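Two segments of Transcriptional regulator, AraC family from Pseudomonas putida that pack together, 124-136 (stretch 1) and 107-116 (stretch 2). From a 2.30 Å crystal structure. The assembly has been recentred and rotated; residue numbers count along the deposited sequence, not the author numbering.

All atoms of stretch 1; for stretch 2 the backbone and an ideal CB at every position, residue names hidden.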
# COMPACT_ATOMS: atom_id res chain seq x y z
N GLY A 124 20.10 -14.06 -9.31
CA GLY A 124 18.95 -14.78 -8.83
C GLY A 124 17.89 -13.72 -8.64
O GLY A 124 18.21 -12.53 -8.63
N CYS A 125 16.63 -14.12 -8.51
CA CYS A 125 15.55 -13.17 -8.29
C CYS A 125 14.30 -13.91 -7.86
O CYS A 125 14.20 -15.14 -7.99
CB CYS A 125 15.25 -12.36 -9.56
SG CYS A 125 14.29 -13.26 -10.85
N SER A 126 13.34 -13.15 -7.37
CA SER A 126 12.05 -13.66 -6.93
C SER A 126 11.00 -12.98 -7.79
O SER A 126 11.08 -11.78 -8.07
CB SER A 126 11.79 -13.33 -5.45
OG SER A 126 12.52 -14.20 -4.61
N ILE A 127 10.01 -13.75 -8.22
CA ILE A 127 8.96 -13.19 -9.06
C ILE A 127 7.67 -13.94 -8.82
O ILE A 127 7.69 -15.11 -8.46
CB ILE A 127 9.34 -13.32 -10.56
CG1 ILE A 127 8.27 -12.68 -11.44
CG2 ILE A 127 9.51 -14.78 -10.93
CD1 ILE A 127 8.64 -12.64 -12.94
N HIS A 128 6.55 -13.26 -8.99
CA HIS A 128 5.27 -13.92 -8.83
C HIS A 128 5.22 -15.07 -9.85
O HIS A 128 5.73 -14.94 -10.96
CB HIS A 128 4.13 -12.96 -9.13
CG HIS A 128 2.78 -13.53 -8.81
ND1 HIS A 128 2.21 -13.45 -7.56
CD2 HIS A 128 1.94 -14.29 -9.56
CE1 HIS A 128 1.08 -14.13 -7.55
NE2 HIS A 128 0.89 -14.65 -8.75
N PRO A 129 4.63 -16.21 -9.47
CA PRO A 129 4.49 -17.40 -10.32
C PRO A 129 3.84 -17.14 -11.69
O PRO A 129 4.25 -17.73 -12.69
CB PRO A 129 3.65 -18.34 -9.45
CG PRO A 129 4.15 -18.00 -8.06
CD PRO A 129 4.14 -16.48 -8.10
N GLU A 130 2.85 -16.26 -11.73
CA GLU A 130 2.15 -15.95 -12.98
C GLU A 130 3.13 -15.52 -14.08
O GLU A 130 2.88 -15.78 -15.26
CB GLU A 130 1.12 -14.84 -12.74
CG GLU A 130 0.07 -14.66 -13.84
CD GLU A 130 -0.86 -15.86 -13.98
OE1 GLU A 130 -1.27 -16.42 -12.94
OE2 GLU A 130 -1.19 -16.22 -15.13
N GLN A 131 4.23 -14.89 -13.70
CA GLN A 131 5.20 -14.43 -14.70
C GLN A 131 6.52 -15.19 -14.72
O GLN A 131 7.45 -14.79 -15.42
CB GLN A 131 5.48 -12.93 -14.51
CG GLN A 131 4.40 -11.99 -15.08
CD GLN A 131 3.15 -11.91 -14.21
OE1 GLN A 131 3.19 -11.43 -13.08
NE2 GLN A 131 2.02 -12.39 -14.75
N ARG A 132 6.61 -16.28 -13.98
CA ARG A 132 7.83 -17.07 -13.92
C ARG A 132 8.21 -17.68 -15.27
O ARG A 132 9.36 -17.61 -15.70
CB ARG A 132 7.68 -18.18 -12.87
CG ARG A 132 8.96 -18.91 -12.49
CD ARG A 132 8.62 -20.14 -11.66
NE ARG A 132 7.82 -19.80 -10.48
CZ ARG A 132 6.86 -20.57 -9.97
NH1 ARG A 132 6.57 -21.74 -10.54
NH2 ARG A 132 6.19 -20.19 -8.89
N ALA A 133 7.23 -18.26 -15.95
CA ALA A 133 7.50 -18.89 -17.24
C ALA A 133 8.04 -17.89 -18.27
O ALA A 133 9.04 -18.15 -18.94
CB ALA A 133 6.24 -19.58 -17.77
N SER A 134 7.39 -16.73 -18.38
CA SER A 134 7.82 -15.70 -19.32
C SER A 134 9.21 -15.17 -19.02
O SER A 134 10.00 -14.94 -19.93
CB SER A 134 6.83 -14.53 -19.31
OG SER A 134 5.51 -14.99 -19.53
N LEU A 135 9.50 -14.96 -17.73
CA LEU A 135 10.81 -14.45 -17.29
C LEU A 135 11.95 -15.37 -17.69
O LEU A 135 13.03 -14.91 -18.05
CB LEU A 135 10.82 -14.25 -15.77
CG LEU A 135 12.17 -13.86 -15.15
CD1 LEU A 135 12.74 -12.64 -15.86
CD2 LEU A 135 12.00 -13.58 -13.66
N SER A 136 11.71 -16.68 -17.60
CA SER A 136 12.71 -17.68 -17.95
C SER A 136 12.88 -17.73 -19.46
O SER A 136 13.98 -17.90 -19.97
CB SER A 136 12.30 -19.05 -17.43
OG SER A 136 12.19 -19.07 -16.02
N UNK A 107 9.12 -5.55 -7.28
CA UNK A 107 8.14 -6.12 -6.35
C UNK A 107 7.02 -6.77 -7.15
O UNK A 107 6.64 -6.26 -8.21
CB UNK A 107 7.58 -5.05 -5.41
N UNK A 108 6.51 -7.89 -6.64
CA UNK A 108 5.46 -8.68 -7.29
C UNK A 108 6.03 -9.31 -8.57
O UNK A 108 6.50 -10.44 -8.52
CB UNK A 108 4.24 -7.81 -7.61
N UNK A 109 5.99 -8.60 -9.69
CA UNK A 109 6.57 -9.12 -10.94
C UNK A 109 7.54 -8.14 -11.58
O UNK A 109 7.92 -8.31 -12.74
CB UNK A 109 5.46 -9.46 -11.94
N UNK A 110 7.96 -7.13 -10.83
CA UNK A 110 8.90 -6.16 -11.39
C UNK A 110 10.15 -6.83 -11.93
O UNK A 110 10.82 -6.30 -12.82
CB UNK A 110 9.29 -5.12 -10.33
N UNK A 111 10.50 -7.99 -11.40
CA UNK A 111 11.67 -8.69 -11.86
C UNK A 111 11.50 -9.07 -13.31
O UNK A 111 12.48 -9.23 -14.05
CB UNK A 111 11.94 -9.93 -11.00
N UNK A 112 10.26 -9.23 -13.76
CA UNK A 112 10.05 -9.56 -15.17
C UNK A 112 10.70 -8.45 -16.03
O UNK A 112 11.39 -8.73 -17.01
CB UNK A 112 8.56 -9.70 -15.48
N UNK A 113 10.50 -7.20 -15.62
CA UNK A 113 11.03 -6.03 -16.33
C UNK A 113 12.54 -5.94 -16.25
O UNK A 113 13.20 -5.59 -17.22
CB UNK A 113 10.41 -4.75 -15.77
N UNK A 114 13.10 -6.24 -15.09
CA UNK A 114 14.55 -6.24 -14.93
C UNK A 114 15.08 -7.37 -15.81
O UNK A 114 16.17 -7.28 -16.35
CB UNK A 114 14.96 -6.41 -13.47
N UNK A 115 14.29 -8.43 -15.94
CA UNK A 115 14.69 -9.56 -16.76
C UNK A 115 14.79 -9.19 -18.23
O UNK A 115 15.81 -9.44 -18.88
CB UNK A 115 13.70 -10.71 -16.58
N UNK A 116 13.72 -8.59 -18.76
CA UNK A 116 13.67 -8.17 -20.15
C UNK A 116 14.76 -7.15 -20.47
O UNK A 116 15.29 -7.11 -21.58
CB UNK A 116 12.29 -7.59 -20.47

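Position 107 points its CA-to-CB bond away from stretch 1, which offers nothing within reach, so this contact leaves the choice open; the residue is L107.

Position 108 also starts away, and its positive phi (68°) is unusual for a residue with a CB. Its carbonyl accepts a hydrogen bond from H128 N (2.9 Å to the O of 108), a backbone link that does not itself select a side chain. CA-to-CB points away, but a long flat side chain that folded back could bring its end over the imidazole of H128. The residue is W108, chi1 t. Its five-membered ring lies nearly parallel to the H128 ring (8°), but slid apart, and H128 CB sits over the indole face. W108 NE1 donates to a water, which in turn donates to Q131 OE1.

At 109 the bond runs sideways, and the ideal CB lies only 3.2 Å from Q131 OE1, an acceptor. A short side chain carrying a donor fits, such as asparagine or serine. It is N109: ND2 donates to Q131 OE1 at 2.8 Å, while its backbone lies against I127, with N109 CA 4.0 Å from I127 CG1.

At 110 CB would point away from stretch 1 and be crowded by the backbone N of 107, at 3.1 Å. Glycine avoids this, and G110 is found.

Position 111, in the helix, points toward stretch 1. Its ideal CB is 3.6 Å from S126 O and 4.1 Å from C125 SG, with I127 CB close by, so a small apolar residue suits. A111 supplies just a methyl, and its N donates to a water.

Position 112 points sideways, its CB 3.9 Å from I127 CD1, with Q131, S134 and L135 farther along. A large, mainly apolar side chain could span them; leucine, phenylalanine or tryptophan are candidates. W112, chi1 t, packs CB on I127 CD1 and presents its ring edge to S134 CB and L135 N. W112 NE1 lies 3.4 Å from S134 CB but has no polar partner in the model, a cost of this packing.

Positions 113 and 114 point away and sideways, with nothing of stretch 1 near either CB; helix-compatible residues of many kinds would do. They are F113 and L114.

At 115 a CB would point toward stretch 1 and lie 2.3 Å from L135 CD1, a clash. Only glycine fits this arrangement: L135 CD1 rests 3.8 Å from G115 CA.

Position 116 points sideways into space that stretch 1 leaves empty, where a long polar chain can extend. R116 leads its end away and bonds elsewhere in the structure.

Stretch 2 107-116: LWNGAWFLGR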
# COMPACT_ATOMS: atom_id res chain seq x y z
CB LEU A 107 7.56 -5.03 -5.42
CG LEU A 107 8.58 -4.14 -4.67
CD1 LEU A 107 7.82 -3.10 -3.84
CD2 LEU A 107 9.50 -5.00 -3.76
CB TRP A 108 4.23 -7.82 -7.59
CG TRP A 108 3.01 -8.67 -7.88
CD1 TRP A 108 2.67 -9.24 -9.07
CD2 TRP A 108 2.06 -9.15 -6.92
NE1 TRP A 108 1.56 -10.05 -8.92
CE2 TRP A 108 1.17 -10.01 -7.61
CE3 TRP A 108 1.88 -8.94 -5.54
CZ2 TRP A 108 0.11 -10.66 -6.96
CZ3 TRP A 108 0.82 -9.59 -4.89
CH2 TRP A 108 -0.05 -10.44 -5.61
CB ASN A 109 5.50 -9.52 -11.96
CG ASN A 109 4.51 -8.42 -12.22
OD1 ASN A 109 4.88 -7.26 -12.38
ND2 ASN A 109 3.24 -8.79 -12.29
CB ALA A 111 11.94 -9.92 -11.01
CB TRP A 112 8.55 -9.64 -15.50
CG TRP A 112 8.28 -10.09 -16.91
CD1 TRP A 112 8.28 -11.38 -17.38
CD2 TRP A 112 8.00 -9.26 -18.03
NE1 TRP A 112 8.01 -11.39 -18.73
CE2 TRP A 112 7.83 -10.10 -19.15
CE3 TRP A 112 7.86 -7.87 -18.21
CZ2 TRP A 112 7.54 -9.61 -20.43
CZ3 TRP A 112 7.57 -7.38 -19.47
CH2 TRP A 112 7.41 -8.25 -20.57
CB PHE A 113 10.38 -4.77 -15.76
CG PHE A 113 8.90 -4.68 -16.04
CD1 PHE A 113 8.43 -4.27 -17.28
CD2 PHE A 113 7.97 -5.02 -15.05
CE1 PHE A 113 7.06 -4.18 -17.53
CE2 PHE A 113 6.60 -4.94 -15.30
CZ PHE A 113 6.15 -4.52 -16.54
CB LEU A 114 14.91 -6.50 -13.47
CG LEU A 114 14.83 -5.33 -12.49
CD1 LEU A 114 13.56 -4.52 -12.72
CD2 LEU A 114 14.90 -5.87 -11.06
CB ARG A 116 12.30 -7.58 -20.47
CG ARG A 116 12.08 -7.26 -21.95
CD ARG A 116 10.74 -6.56 -22.14
NE ARG A 116 10.73 -5.27 -21.47
CZ ARG A 116 9.65 -4.52 -21.27
NH1 ARG A 116 8.47 -4.93 -21.69
NH2 ARG A 116 9.77 -3.36 -20.64
O HOH W 1 1.49 -11.56 -11.14
O HOH W 2 9.54 -9.15 -8.86
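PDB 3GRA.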